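Local coordinates for ATP-dependent DNA helicase PIF1 (Candida albicans, PDB 7OTJ), which probably couples ATP hydrolysis to 5'-3' unwinding of DNA, including G-quadruplexes, to protect nuclear and mitochondrial genome stability, here represented by its helicase core, at residues Glu9-Gln14 / Ile184-Ile189; Arg99-Leu104 / Gly135-Val140; Gly267-Pro272 / Val435-Ile440; Val421-Trp426 / Ile440-Ile445. All blocks are in the same frame, centred on the assembly; numbering follows the deposited sequence.

Contact 1: residues Glu9-Gln14 / Ile184-Ile189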
loop_
_atom_site.group_PDB
_atom_site.type_symbol
_atom_site.label_atom_id
_atom_site.label_comp_id
_atom_site.label_asym_id
_atom_site.label_seq_id
_atom_site.Cartn_x
_atom_site.Cartn_y
_atom_site.Cartn_z
ATOM N N GLU A 9 19.074 2.709 -14.574
ATOM C CA GLU A 9 18.934 3.004 -15.997
ATOM C C GLU A 9 18.883 1.725 -16.826
ATOM O O GLU A 9 18.140 1.647 -17.813
ATOM C CB GLU A 9 20.086 3.895 -16.470
ATOM C CG GLU A 9 20.019 5.346 -15.996
ATOM C CD GLU A 9 18.952 6.148 -16.716
ATOM O OE1 GLU A 9 18.486 5.700 -17.786
ATOM O OE2 GLU A 9 18.575 7.229 -16.212
ATOM N N TYR A 10 19.665 0.711 -16.445
ATOM C CA TYR A 10 19.686 -0.528 -17.218
ATOM C C TYR A 10 18.338 -1.238 -17.169
ATOM O O TYR A 10 17.866 -1.752 -18.189
ATOM C CB TYR A 10 20.799 -1.444 -16.711
ATOM C CG TYR A 10 20.840 -2.791 -17.394
ATOM C CD1 TYR A 10 21.455 -2.949 -18.632
ATOM C CD2 TYR A 10 20.266 -3.908 -16.801
ATOM C CE1 TYR A 10 21.495 -4.178 -19.255
ATOM C CE2 TYR A 10 20.300 -5.141 -17.420
ATOM C CZ TYR A 10 20.914 -5.271 -18.646
ATOM O OH TYR A 10 20.948 -6.502 -19.261
ATOM N N VAL A 11 17.706 -1.269 -15.994
ATOM C CA VAL A 11 16.363 -1.834 -15.867
ATOM C C VAL A 11 15.382 -1.055 -16.731
ATOM O O VAL A 11 14.605 -1.635 -17.500
ATOM C CB VAL A 11 15.925 -1.844 -14.391
ATOM C CG1 VAL A 11 14.536 -2.461 -14.236
ATOM C CG2 VAL A 11 16.951 -2.561 -13.527
ATOM N N LEU A 12 15.386 0.274 -16.591
ATOM C CA LEU A 12 14.525 1.115 -17.414
ATOM C C LEU A 12 14.722 0.828 -18.897
ATOM O O LEU A 12 13.748 0.742 -19.654
ATOM C CB LEU A 12 14.805 2.586 -17.109
ATOM C CG LEU A 12 14.123 3.615 -18.009
ATOM C CD1 LEU A 12 12.614 3.548 -17.853
ATOM C CD2 LEU A 12 14.627 5.004 -17.696
ATOM N N LYS A 13 15.978 0.649 -19.320
ATOM C CA LYS A 13 16.274 0.323 -20.714
ATOM C C LYS A 13 15.607 -0.978 -21.135
ATOM O O LYS A 13 15.044 -1.071 -22.232
ATOM C CB LYS A 13 17.787 0.233 -20.914
ATOM C CG LYS A 13 18.229 -0.252 -22.291
ATOM C CD LYS A 13 19.746 -0.431 -22.343
ATOM C CE LYS A 13 20.207 -1.064 -23.648
ATOM N NZ LYS A 13 19.946 -0.183 -24.816
ATOM N N GLN A 14 15.663 -1.998 -20.275
ATOM C CA GLN A 14 15.050 -3.279 -20.608
ATOM C C GLN A 14 13.534 -3.163 -20.678
ATOM O O GLN A 14 12.906 -3.700 -21.598
ATOM C CB GLN A 14 15.453 -4.333 -19.577
ATOM C CG GLN A 14 16.950 -4.492 -19.409
ATOM C CD GLN A 14 17.609 -4.996 -20.667
ATOM O OE1 GLN A 14 17.058 -5.844 -21.369
ATOM N NE2 GLN A 14 18.791 -4.473 -20.967
ATOM N N ILE A 184 16.292 -8.931 -12.987
ATOM C CA ILE A 184 17.386 -7.999 -12.754
ATOM C C ILE A 184 17.367 -7.612 -11.284
ATOM O O ILE A 184 16.296 -7.405 -10.703
ATOM C CB ILE A 184 17.278 -6.746 -13.650
ATOM C CG1 ILE A 184 17.121 -7.145 -15.118
ATOM C CG2 ILE A 184 18.497 -5.861 -13.473
ATOM C CD1 ILE A 184 16.822 -5.983 -16.039
ATOM N N THR A 185 18.549 -7.538 -10.681
ATOM C CA THR A 185 18.697 -7.267 -9.257
ATOM C C THR A 185 19.402 -5.932 -9.064
ATOM O O THR A 185 20.541 -5.758 -9.511
ATOM C CB THR A 185 19.469 -8.392 -8.564
ATOM O OG1 THR A 185 18.715 -9.609 -8.662
ATOM C CG2 THR A 185 19.717 -8.050 -7.084
ATOM N N LEU A 186 18.707 -4.984 -8.440
ATOM C CA LEU A 186 19.339 -3.768 -7.949
ATOM C C LEU A 186 20.093 -4.063 -6.655
ATOM O O LEU A 186 19.583 -4.756 -5.769
ATOM C CB LEU A 186 18.287 -2.685 -7.707
ATOM C CG LEU A 186 17.560 -2.093 -8.908
ATOM C CD1 LEU A 186 16.580 -1.023 -8.451
ATOM C CD2 LEU A 186 18.559 -1.513 -9.888
ATOM N N LYS A 187 21.302 -3.511 -6.527
ATOM C CA LYS A 187 22.168 -3.861 -5.407
ATOM C C LYS A 187 22.491 -2.713 -4.461
ATOM O O LYS A 187 22.859 -2.982 -3.314
ATOM C CB LYS A 187 23.492 -4.458 -5.914
ATOM C CG LYS A 187 23.387 -5.907 -6.382
ATOM C CD LYS A 187 24.123 -6.113 -7.702
ATOM C CE LYS A 187 25.589 -5.709 -7.599
ATOM N NZ LYS A 187 26.328 -5.946 -8.873
ATOM N N GLU A 188 22.355 -1.458 -4.885
ATOM C CA GLU A 188 22.753 -0.319 -4.064
ATOM C C GLU A 188 21.576 0.158 -3.216
ATOM O O GLU A 188 20.547 0.584 -3.753
ATOM C CB GLU A 188 23.272 0.814 -4.948
ATOM C CG GLU A 188 23.641 2.078 -4.196
ATOM C CD GLU A 188 24.031 3.214 -5.126
ATOM O OE1 GLU A 188 24.641 4.192 -4.645
ATOM O OE2 GLU A 188 23.725 3.130 -6.337
ATOM N N ILE A 189 21.752 0.140 -1.897
ATOM C CA ILE A 189 20.703 0.531 -0.960
ATOM C C ILE A 189 20.811 2.033 -0.714
ATOM O O ILE A 189 21.874 2.530 -0.330
ATOM C CB ILE A 189 20.812 -0.266 0.349
ATOM C CG1 ILE A 189 20.375 -1.710 0.115
ATOM C CG2 ILE A 189 19.988 0.371 1.468
ATOM C CD1 ILE A 189 20.523 -2.593 1.317
#
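I184 meets three residues of helix 6-16, and its two branches divide the work. From CB, which lies 4.2 Å from V11 CG2, the CG2 branch turns to the same methyl and approaches it to 3.6 Å, the two side chains passing alongside, oppositely directed. The longer branch leaves with CG1 anti to the carbonyl carbon (chi1 -52°), and its tip, CD1, ends between two side chains one helical turn apart: it is 3.7 Å from Q14 CG and 3.8 Å from Y10 CE2. Those two also pack together, Q14 CG resting over one face of the Y10 ring near its rim. L186, two residues along the strand, adds CD2 at 4.1 Å from V11 CG2. The contact is wholly apolar. Residues 9-14 run at 151° to residues 184-186, roughly antiparallel to this outermost strand of the parallel P-loop NTPase sheet; V11 reaches on to L34 of helix 31-45 and Y23 of strand 21-25, while L186 touches K31, an ADP-pocket residue.

Contact 2: residues Arg99-Leu104 / Gly135-Val140. With PO4 (phosphate ion), chain P.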
loop_
_atom_site.group_PDB
_atom_site.type_symbol
_atom_site.label_atom_id
_atom_site.label_comp_id
_atom_site.label_asym_id
_atom_site.label_seq_id
_atom_site.Cartn_x
_atom_site.Cartn_y
_atom_site.Cartn_z
ATOM N N ARG A 99 -8.612 -4.456 -22.342
ATOM C CA ARG A 99 -8.248 -4.541 -23.751
ATOM C C ARG A 99 -7.304 -3.430 -24.180
ATOM O O ARG A 99 -6.482 -3.640 -25.079
ATOM C CB ARG A 99 -9.500 -4.525 -24.631
ATOM C CG ARG A 99 -10.287 -5.824 -24.593
ATOM C CD ARG A 99 -11.489 -5.790 -25.523
ATOM N NE ARG A 99 -12.363 -4.657 -25.241
ATOM C CZ ARG A 99 -12.494 -3.596 -26.028
ATOM N NH1 ARG A 99 -11.830 -3.496 -27.170
ATOM N NH2 ARG A 99 -13.315 -2.614 -25.660
ATOM N N GLU A 100 -7.369 -2.266 -23.536
ATOM C CA GLU A 100 -6.495 -1.157 -23.887
ATOM C C GLU A 100 -5.148 -1.197 -23.171
ATOM O O GLU A 100 -4.277 -0.379 -23.491
ATOM C CB GLU A 100 -7.185 0.181 -23.586
ATOM C CG GLU A 100 -8.511 0.382 -24.303
ATOM C CD GLU A 100 -9.112 1.751 -24.037
ATOM O OE1 GLU A 100 -9.592 2.394 -24.996
ATOM O OE2 GLU A 100 -9.100 2.186 -22.863
ATOM N N THR A 101 -4.948 -2.116 -22.225
ATOM C CA THR A 101 -3.701 -2.171 -21.469
ATOM C C THR A 101 -2.595 -2.803 -22.307
ATOM O O THR A 101 -2.784 -3.869 -22.899
ATOM C CB THR A 101 -3.887 -2.955 -20.161
ATOM O OG1 THR A 101 -4.703 -2.208 -19.254
ATOM C CG2 THR A 101 -2.543 -3.223 -19.494
ATOM N N ARG A 102 -1.434 -2.143 -22.349
ATOM C CA ARG A 102 -0.250 -2.674 -23.016
ATOM C C ARG A 102 0.822 -3.153 -22.055
ATOM O O ARG A 102 1.511 -4.129 -22.356
ATOM C CB ARG A 102 0.369 -1.620 -23.942
ATOM C CG ARG A 102 -0.557 -1.143 -25.041
ATOM C CD ARG A 102 -0.933 -2.279 -25.980
ATOM N NE ARG A 102 0.238 -2.863 -26.621
ATOM C CZ ARG A 102 0.821 -2.371 -27.707
ATOM N NH1 ARG A 102 0.348 -1.293 -28.314
ATOM N NH2 ARG A 102 1.909 -2.969 -28.187
ATOM N N VAL A 103 0.982 -2.488 -20.912
ATOM C CA VAL A 103 1.954 -2.872 -19.900
ATOM C C VAL A 103 1.231 -2.963 -18.566
ATOM O O VAL A 103 0.440 -2.079 -18.217
ATOM C CB VAL A 103 3.115 -1.857 -19.815
ATOM C CG1 VAL A 103 4.131 -2.274 -18.745
ATOM C CG2 VAL A 103 3.779 -1.684 -21.163
ATOM N N LEU A 104 1.524 -4.014 -17.803
ATOM C CA LEU A 104 0.969 -4.182 -16.465
ATOM C C LEU A 104 2.127 -4.154 -15.481
ATOM O O LEU A 104 2.969 -5.061 -15.472
ATOM C CB LEU A 104 0.174 -5.479 -16.340
ATOM C CG LEU A 104 -0.365 -5.807 -14.943
ATOM C CD1 LEU A 104 -1.183 -4.658 -14.380
ATOM C CD2 LEU A 104 -1.201 -7.070 -14.992
ATOM N N GLY A 135 -1.920 -12.527 -22.362
ATOM C CA GLY A 135 -2.664 -11.981 -23.485
ATOM C C GLY A 135 -1.942 -10.867 -24.208
ATOM O O GLY A 135 -2.584 -9.922 -24.677
ATOM N N GLY A 136 -0.613 -10.934 -24.267
ATOM C CA GLY A 136 0.200 -9.952 -24.954
ATOM C C GLY A 136 0.623 -8.768 -24.109
ATOM O O GLY A 136 1.474 -7.984 -24.551
ATOM N N ILE A 137 0.071 -8.622 -22.903
ATOM C CA ILE A 137 0.434 -7.511 -22.030
ATOM C C ILE A 137 1.862 -7.698 -21.542
ATOM O O ILE A 137 2.258 -8.800 -21.147
ATOM C CB ILE A 137 -0.548 -7.405 -20.854
ATOM C CG1 ILE A 137 -1.964 -7.125 -21.373
ATOM C CG2 ILE A 137 -0.081 -6.342 -19.874
ATOM C CD1 ILE A 137 -3.049 -7.232 -20.318
ATOM N N GLN A 138 2.648 -6.627 -21.576
ATOM C CA GLN A 138 3.986 -6.675 -21.004
ATOM C C GLN A 138 3.877 -6.634 -19.480
ATOM O O GLN A 138 3.345 -5.674 -18.910
ATOM C CB GLN A 138 4.836 -5.515 -21.519
ATOM C CG GLN A 138 6.258 -5.492 -20.956
ATOM C CD GLN A 138 7.007 -4.214 -21.303
ATOM O OE1 GLN A 138 6.492 -3.349 -22.012
ATOM N NE2 GLN A 138 8.229 -4.093 -20.801
ATOM N N LEU A 139 4.363 -7.679 -18.822
ATOM C CA LEU A 139 4.313 -7.755 -17.371
ATOM C C LEU A 139 5.611 -7.201 -16.797
ATOM O O LEU A 139 6.701 -7.619 -17.199
ATOM C CB LEU A 139 4.094 -9.199 -16.926
ATOM C CG LEU A 139 3.982 -9.459 -15.428
ATOM C CD1 LEU A 139 2.792 -8.715 -14.856
ATOM C CD2 LEU A 139 3.851 -10.947 -15.185
ATOM N N VAL A 140 5.486 -6.243 -15.878
ATOM C CA VAL A 140 6.629 -5.650 -15.182
ATOM C C VAL A 140 6.389 -5.856 -13.693
ATOM O O VAL A 140 5.640 -5.097 -13.065
ATOM C CB VAL A 140 6.814 -4.163 -15.506
ATOM C CG1 VAL A 140 7.978 -3.579 -14.684
ATOM C CG2 VAL A 140 7.030 -3.946 -17.013
HETATM P P PO4 P . 4.577 -4.094 -25.867
HETATM O O1 PO4 P . 4.616 -3.951 -27.371
HETATM O O2 PO4 P . 5.503 -5.215 -25.458
HETATM O O3 PO4 P . 3.173 -4.407 -25.400
HETATM O O4 PO4 P . 5.035 -2.806 -25.226
#
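The carboxamide of Q138 and V103 meet at the amide's oxygen end, where V103 CG2 lies 3.3 Å from Q138 OE1, the two side chains lying side by side and pointing the same way. Q138 CG is anti to the backbone N (chi1 180°), and the chain is extended beyond it; NE2 is hydrogen-bonded to the carbonyls of V15 and V19. The other flat group, the R102 guanidinium, is approached obliquely by a phosphate ion, probably from the crystallisation liquor: NH2 is 3.0 Å from O1 and makes a weak bond of 3.4 Å to O3. The phosphate sits between this arginine and Q138, its O4 3.6 Å from OE1. Next to these groups the backbones form a parallel ladder: near-straight bonds of 2.7 to 2.9 Å, from Q138 N to R102 O, L104 N to Q138 O and V140 N to L104 O, set V103 beside Q138 and L104 beside L139. I137 CG2 packs on L104 CB at 3.6 Å. Strands 103-107 and 138-143, joined through helix 114-128, make a beta-alpha-beta crossover of the P-loop NTPase fold; the first strand runs into E108, which lines the tetrafluoroaluminate pocket.

Contact 3: residues Gly267-Pro272 / Val435-Ile440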
loop_
_atom_site.group_PDB
_atom_site.type_symbol
_atom_site.label_atom_id
_atom_site.label_comp_id
_atom_site.label_asym_id
_atom_site.label_seq_id
_atom_site.Cartn_x
_atom_site.Cartn_y
_atom_site.Cartn_z
ATOM N N GLY A 267 -28.063 1.317 2.368
ATOM C CA GLY A 267 -27.899 0.313 1.335
ATOM C C GLY A 267 -29.109 -0.568 1.099
ATOM O O GLY A 267 -29.938 -0.757 1.994
ATOM N N ILE A 268 -29.213 -1.115 -0.112
ATOM C CA ILE A 268 -30.334 -1.968 -0.490
ATOM C C ILE A 268 -29.983 -3.450 -0.403
ATOM O O ILE A 268 -30.786 -4.297 -0.805
ATOM C CB ILE A 268 -30.848 -1.613 -1.895
ATOM C CG1 ILE A 268 -29.750 -1.838 -2.939
ATOM C CG2 ILE A 268 -31.370 -0.178 -1.931
ATOM C CD1 ILE A 268 -30.163 -1.473 -4.343
ATOM N N LEU A 269 -28.809 -3.783 0.114
ATOM C CA LEU A 269 -28.490 -5.183 0.334
ATOM C C LEU A 269 -29.129 -5.676 1.632
ATOM O O LEU A 269 -29.274 -4.915 2.589
ATOM C CB LEU A 269 -26.984 -5.393 0.408
ATOM C CG LEU A 269 -26.126 -5.298 -0.848
ATOM C CD1 LEU A 269 -24.701 -5.689 -0.464
ATOM C CD2 LEU A 269 -26.666 -6.169 -1.996
ATOM N N PRO A 270 -29.525 -6.944 1.681
ATOM C CA PRO A 270 -30.047 -7.512 2.928
ATOM C C PRO A 270 -28.931 -7.739 3.940
ATOM O O PRO A 270 -27.743 -7.617 3.642
ATOM C CB PRO A 270 -30.678 -8.830 2.475
ATOM C CG PRO A 270 -29.887 -9.221 1.269
ATOM C CD PRO A 270 -29.500 -7.932 0.587
ATOM N N GLU A 271 -29.336 -8.043 5.173
ATOM C CA GLU A 271 -28.359 -8.442 6.173
ATOM C C GLU A 271 -28.147 -9.950 6.130
ATOM O O GLU A 271 -29.031 -10.703 5.704
ATOM C CB GLU A 271 -28.824 -8.023 7.573
ATOM C CG GLU A 271 -28.938 -6.518 7.804
ATOM C CD GLU A 271 -27.593 -5.810 7.925
ATOM O OE1 GLU A 271 -26.540 -6.471 7.815
ATOM O OE2 GLU A 271 -27.592 -4.578 8.136
ATOM N N PRO A 272 -26.993 -10.440 6.605
ATOM C CA PRO A 272 -25.827 -9.727 7.142
ATOM C C PRO A 272 -24.919 -9.151 6.049
ATOM O O PRO A 272 -23.906 -8.520 6.365
ATOM C CB PRO A 272 -25.104 -10.811 7.936
ATOM C CG PRO A 272 -25.384 -12.054 7.159
ATOM C CD PRO A 272 -26.767 -11.897 6.568
ATOM N N VAL A 435 -26.187 1.695 -6.682
ATOM C CA VAL A 435 -25.391 1.587 -5.467
ATOM C C VAL A 435 -26.069 0.594 -4.531
ATOM O O VAL A 435 -27.260 0.717 -4.226
ATOM C CB VAL A 435 -25.216 2.959 -4.801
ATOM C CG1 VAL A 435 -26.509 3.744 -4.866
ATOM C CG2 VAL A 435 -24.771 2.799 -3.361
ATOM N N LEU A 436 -25.321 -0.424 -4.111
ATOM C CA LEU A 436 -25.862 -1.453 -3.235
ATOM C C LEU A 436 -25.617 -1.144 -1.765
ATOM O O LEU A 436 -26.467 -1.453 -0.921
ATOM C CB LEU A 436 -25.257 -2.815 -3.594
ATOM C CG LEU A 436 -25.404 -3.271 -5.057
ATOM C CD1 LEU A 436 -24.714 -4.603 -5.298
ATOM C CD2 LEU A 436 -26.864 -3.355 -5.477
ATOM N N VAL A 437 -24.494 -0.505 -1.450
ATOM C CA VAL A 437 -24.160 -0.087 -0.095
ATOM C C VAL A 437 -23.506 1.284 -0.185
ATOM O O VAL A 437 -22.722 1.544 -1.104
ATOM C CB VAL A 437 -23.224 -1.096 0.603
ATOM C CG1 VAL A 437 -22.776 -0.555 1.935
ATOM C CG2 VAL A 437 -23.914 -2.428 0.795
ATOM N N SER A 438 -23.861 2.178 0.744
ATOM C CA SER A 438 -23.296 3.519 0.793
ATOM C C SER A 438 -22.839 3.858 2.208
ATOM O O SER A 438 -23.558 3.605 3.181
ATOM C CB SER A 438 -24.317 4.552 0.312
ATOM O OG SER A 438 -23.775 5.859 0.347
ATOM N N ARG A 439 -21.661 4.470 2.312
ATOM C CA ARG A 439 -21.176 5.020 3.572
ATOM C C ARG A 439 -20.663 6.427 3.329
ATOM O O ARG A 439 -19.817 6.641 2.454
ATOM C CB ARG A 439 -20.060 4.176 4.202
ATOM C CG ARG A 439 -19.326 4.928 5.318
ATOM C CD ARG A 439 -18.384 4.045 6.114
ATOM N NE ARG A 439 -19.109 3.099 6.951
ATOM C CZ ARG A 439 -18.545 2.089 7.599
ATOM N NH1 ARG A 439 -17.236 1.883 7.554
ATOM N NH2 ARG A 439 -19.316 1.258 8.298
ATOM N N ILE A 440 -21.160 7.378 4.113
ATOM C CA ILE A 440 -20.743 8.770 4.029
ATOM C C ILE A 440 -19.957 9.079 5.291
ATOM O O ILE A 440 -20.456 8.893 6.409
ATOM C CB ILE A 440 -21.944 9.714 3.863
ATOM C CG1 ILE A 440 -22.701 9.375 2.574
ATOM C CG2 ILE A 440 -21.482 11.165 3.855
ATOM C CD1 ILE A 440 -23.931 10.223 2.333
#
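L269 packs against L436 and V437 where a loop leaving strand 259-267 meets the start of strand 435-446, in the antiparallel sheet that probably includes the SH3-like 2B domain of Pif1 helicases; L436 and V437 together form a classic beta bulge, both facing T428 of strand 424-429. The apolar centre is the fork of L269. Its CG, anti to the carbonyl carbon (chi1 -72°), lies 3.8 Å from L436 CB. From there CD1 extends to V437 CG2 at 3.6 Å, the two side chains meeting at about a right angle, while CD2 turns to the L436 side chain, 4.0 Å from L436 CB. Beyond V437, K274, V277 and L278 of helix 273-279 continue the packing. I268 extends the apolar patch outward: its CG1 stands between the backbone N and the carbonyl carbon (chi1 62°), and CD1 at the end of that branch is 4.0 Å from L436 CD2. Around this patch lies backbone. G267 and V437 form an antiparallel non-hydrogen-bonded pair; a CB on G267 would point to the face V437 is on and run into L436 O and the preceding carbonyl oxygen. At the next residue the chain turns out of the sheet and presents two successive amides to a single acceptor. I268 N donates to L436 O at 2.9 Å in a distinctly bent bond (134° at the hydrogen), and L269 N adds a weak bond to the same oxygen, L436 O, at 3.5 Å.

Contact 4: residues Val421-Trp426 / Ile440-Ile445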
loop_
_atom_site.group_PDB
_atom_site.type_symbol
_atom_site.label_atom_id
_atom_site.label_comp_id
_atom_site.label_asym_id
_atom_site.label_seq_id
_atom_site.Cartn_x
_atom_site.Cartn_y
_atom_site.Cartn_z
ATOM N N VAL A 421 -11.906 19.673 5.334
ATOM C CA VAL A 421 -12.165 18.313 4.871
ATOM C C VAL A 421 -13.669 18.062 4.918
ATOM O O VAL A 421 -14.261 17.990 5.998
ATOM C CB VAL A 421 -11.408 17.282 5.717
ATOM C CG1 VAL A 421 -11.697 15.878 5.224
ATOM C CG2 VAL A 421 -9.920 17.560 5.693
ATOM N N GLU A 422 -14.285 17.908 3.745
ATOM C CA GLU A 422 -15.706 17.625 3.615
ATOM C C GLU A 422 -15.967 16.122 3.625
ATOM O O GLU A 422 -15.067 15.324 3.351
ATOM C CB GLU A 422 -16.244 18.249 2.327
ATOM C CG GLU A 422 -16.226 19.769 2.323
ATOM C CD GLU A 422 -16.906 20.356 1.103
ATOM O OE1 GLU A 422 -16.500 20.015 -0.027
ATOM O OE2 GLU A 422 -17.855 21.150 1.274
ATOM N N PRO A 423 -17.190 15.695 3.943
ATOM C CA PRO A 423 -17.495 14.262 3.890
ATOM C C PRO A 423 -17.555 13.751 2.457
ATOM O O PRO A 423 -17.891 14.484 1.522
ATOM C CB PRO A 423 -18.862 14.162 4.577
ATOM C CG PRO A 423 -19.472 15.502 4.395
ATOM C CD PRO A 423 -18.328 16.476 4.458
ATOM N N GLU A 424 -17.229 12.467 2.302
ATOM C CA GLU A 424 -17.201 11.797 1.010
ATOM C C GLU A 424 -18.052 10.539 1.078
ATOM O O GLU A 424 -18.413 10.070 2.160
ATOM C CB GLU A 424 -15.773 11.428 0.601
ATOM C CG GLU A 424 -14.904 12.616 0.268
ATOM C CD GLU A 424 -15.453 13.411 -0.893
ATOM O OE1 GLU A 424 -15.623 14.638 -0.746
ATOM O OE2 GLU A 424 -15.729 12.803 -1.949
ATOM N N GLN A 425 -18.379 9.994 -0.092
ATOM C CA GLN A 425 -19.198 8.793 -0.188
ATOM C C GLN A 425 -18.394 7.647 -0.790
ATOM O O GLN A 425 -17.744 7.814 -1.827
ATOM C CB GLN A 425 -20.457 9.046 -1.022
ATOM C CG GLN A 425 -21.379 7.832 -1.102
ATOM C CD GLN A 425 -22.495 7.990 -2.117
ATOM O OE1 GLN A 425 -22.385 8.758 -3.071
ATOM N NE2 GLN A 425 -23.577 7.251 -1.918
ATOM N N TRP A 426 -18.442 6.492 -0.132
ATOM C CA TRP A 426 -17.919 5.239 -0.659
ATOM C C TRP A 426 -19.094 4.319 -0.952
ATOM O O TRP A 426 -19.997 4.175 -0.121
ATOM C CB TRP A 426 -16.954 4.574 0.328
ATOM C CG TRP A 426 -15.661 5.320 0.540
ATOM C CD1 TRP A 426 -14.455 5.053 -0.039
ATOM C CD2 TRP A 426 -15.452 6.449 1.397
ATOM N NE1 TRP A 426 -13.506 5.945 0.402
ATOM C CE2 TRP A 426 -14.093 6.814 1.283
ATOM C CE3 TRP A 426 -16.281 7.190 2.245
ATOM C CZ2 TRP A 426 -13.545 7.885 1.988
ATOM C CZ3 TRP A 426 -15.735 8.255 2.944
ATOM C CH2 TRP A 426 -14.380 8.591 2.811
ATOM N N ILE A 440 -21.160 7.378 4.113
ATOM C CA ILE A 440 -20.743 8.770 4.029
ATOM C C ILE A 440 -19.957 9.079 5.291
ATOM O O ILE A 440 -20.456 8.893 6.409
ATOM C CB ILE A 440 -21.944 9.714 3.863
ATOM C CG1 ILE A 440 -22.701 9.375 2.574
ATOM C CG2 ILE A 440 -21.482 11.165 3.855
ATOM C CD1 ILE A 440 -23.931 10.223 2.333
ATOM N N GLN A 441 -18.718 9.526 5.110
ATOM C CA GLN A 441 -17.815 9.814 6.211
ATOM C C GLN A 441 -16.746 10.764 5.697
ATOM O O GLN A 441 -16.482 10.831 4.495
ATOM C CB GLN A 441 -17.187 8.526 6.760
ATOM C CG GLN A 441 -16.217 8.713 7.924
ATOM C CD GLN A 441 -16.903 9.197 9.185
ATOM O OE1 GLN A 441 -17.190 10.387 9.336
ATOM N NE2 GLN A 441 -17.173 8.273 10.100
ATOM N N PHE A 442 -16.141 11.502 6.616
ATOM C CA PHE A 442 -14.968 12.278 6.262
ATOM C C PHE A 442 -13.831 11.336 5.880
ATOM O O PHE A 442 -13.642 10.297 6.523
ATOM C CB PHE A 442 -14.547 13.177 7.422
ATOM C CG PHE A 442 -15.591 14.179 7.811
ATOM C CD1 PHE A 442 -15.632 15.424 7.207
ATOM C CD2 PHE A 442 -16.546 13.870 8.763
ATOM C CE1 PHE A 442 -16.597 16.343 7.552
ATOM C CE2 PHE A 442 -17.515 14.786 9.113
ATOM C CZ PHE A 442 -17.540 16.026 8.509
ATOM N N PRO A 443 -13.068 11.655 4.841
ATOM C CA PRO A 443 -12.002 10.748 4.381
ATOM C C PRO A 443 -10.745 10.836 5.239
ATOM O O PRO A 443 -9.658 11.182 4.766
ATOM C CB PRO A 443 -11.767 11.229 2.944
ATOM C CG PRO A 443 -12.053 12.688 3.013
ATOM C CD PRO A 443 -13.207 12.834 3.969
ATOM N N LEU A 444 -10.878 10.481 6.517
ATOM C CA LEU A 444 -9.771 10.593 7.456
ATOM C C LEU A 444 -9.755 9.393 8.389
ATOM O O LEU A 444 -10.806 8.855 8.746
ATOM C CB LEU A 444 -9.867 11.883 8.287
ATOM C CG LEU A 444 -9.848 13.226 7.554
ATOM C CD1 LEU A 444 -10.158 14.362 8.518
ATOM C CD2 LEU A 444 -8.508 13.451 6.873
ATOM N N ILE A 445 -8.547 8.966 8.752
ATOM C CA ILE A 445 -8.312 7.985 9.801
ATOM C C ILE A 445 -7.193 8.519 10.684
ATOM O O ILE A 445 -6.283 9.203 10.207
ATOM C CB ILE A 445 -7.952 6.591 9.242
ATOM C CG1 ILE A 445 -6.734 6.685 8.329
ATOM C CG2 ILE A 445 -9.143 5.971 8.517
ATOM C CD1 ILE A 445 -6.223 5.348 7.890
#
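P423 lies against the ring of F442 at one end of the beta hairpin formed by strands 424-429 and 435-446. The phenyl, its CG anti to the carbonyl carbon (chi1 -62°), receives P423 CB over the centre of one face, 4.3 Å above the plane, and P423 CD reaches F442 CE1 at 3.5 Å. V421 O comes instead to the edge of the ring, near its plane. The V421 and P443 side chains run alongside in opposite senses, V421 CG1 3.6 Å from P443 CD, and CG1 also touches L444. P443 also receives W426, which comes in edge-on: its CH2 is 3.7 Å from P443 CB, while the indole also makes a cation-pi contact with K299. E424 CG packs on P443 CG at 4.0 Å. Q441 is folded back: CG is anti to the backbone N, but the bend at chi2 (67°) swings CD round, and OE1 accepts the amide of its neighbour F442 in the carboxamide plane. Its NE2 is taken by the carbonyls of P284 and Y261. Between the strands E424 and Q441 form a hydrogen-bonded pair, E424 N reaching Q441 O at 2.8 Å from above the carbonyl plane and Q441 N reaching E424 O at 3.0 Å. Next comes an inverse gamma turn centred on P443, closed by L444 N on F442 O at 2.8 Å.

Overall arrangement
Followed from the N terminus, the chain opens contact 1 at once, on helix 6-16, and closes it only at strand 182-186. Contact 2 opens and closes inside that long loop, and both reach the same parallel sheet, their centres about 21 Å apart. Contacts 3 and 4 come later and in series with these, within the antiparallel sheet. Contact 3 opens at 267-272 and contact 4 at 421-426; the strand 435-446 then closes both in turn, so the two loops cross and share I440. Contact 1 lies on the opposite side of the chain's centre from contacts 3 and 4. Contacts 1 and 2 tie together the ATPase sheet, contacts 3 and 4 the antiparallel sheet.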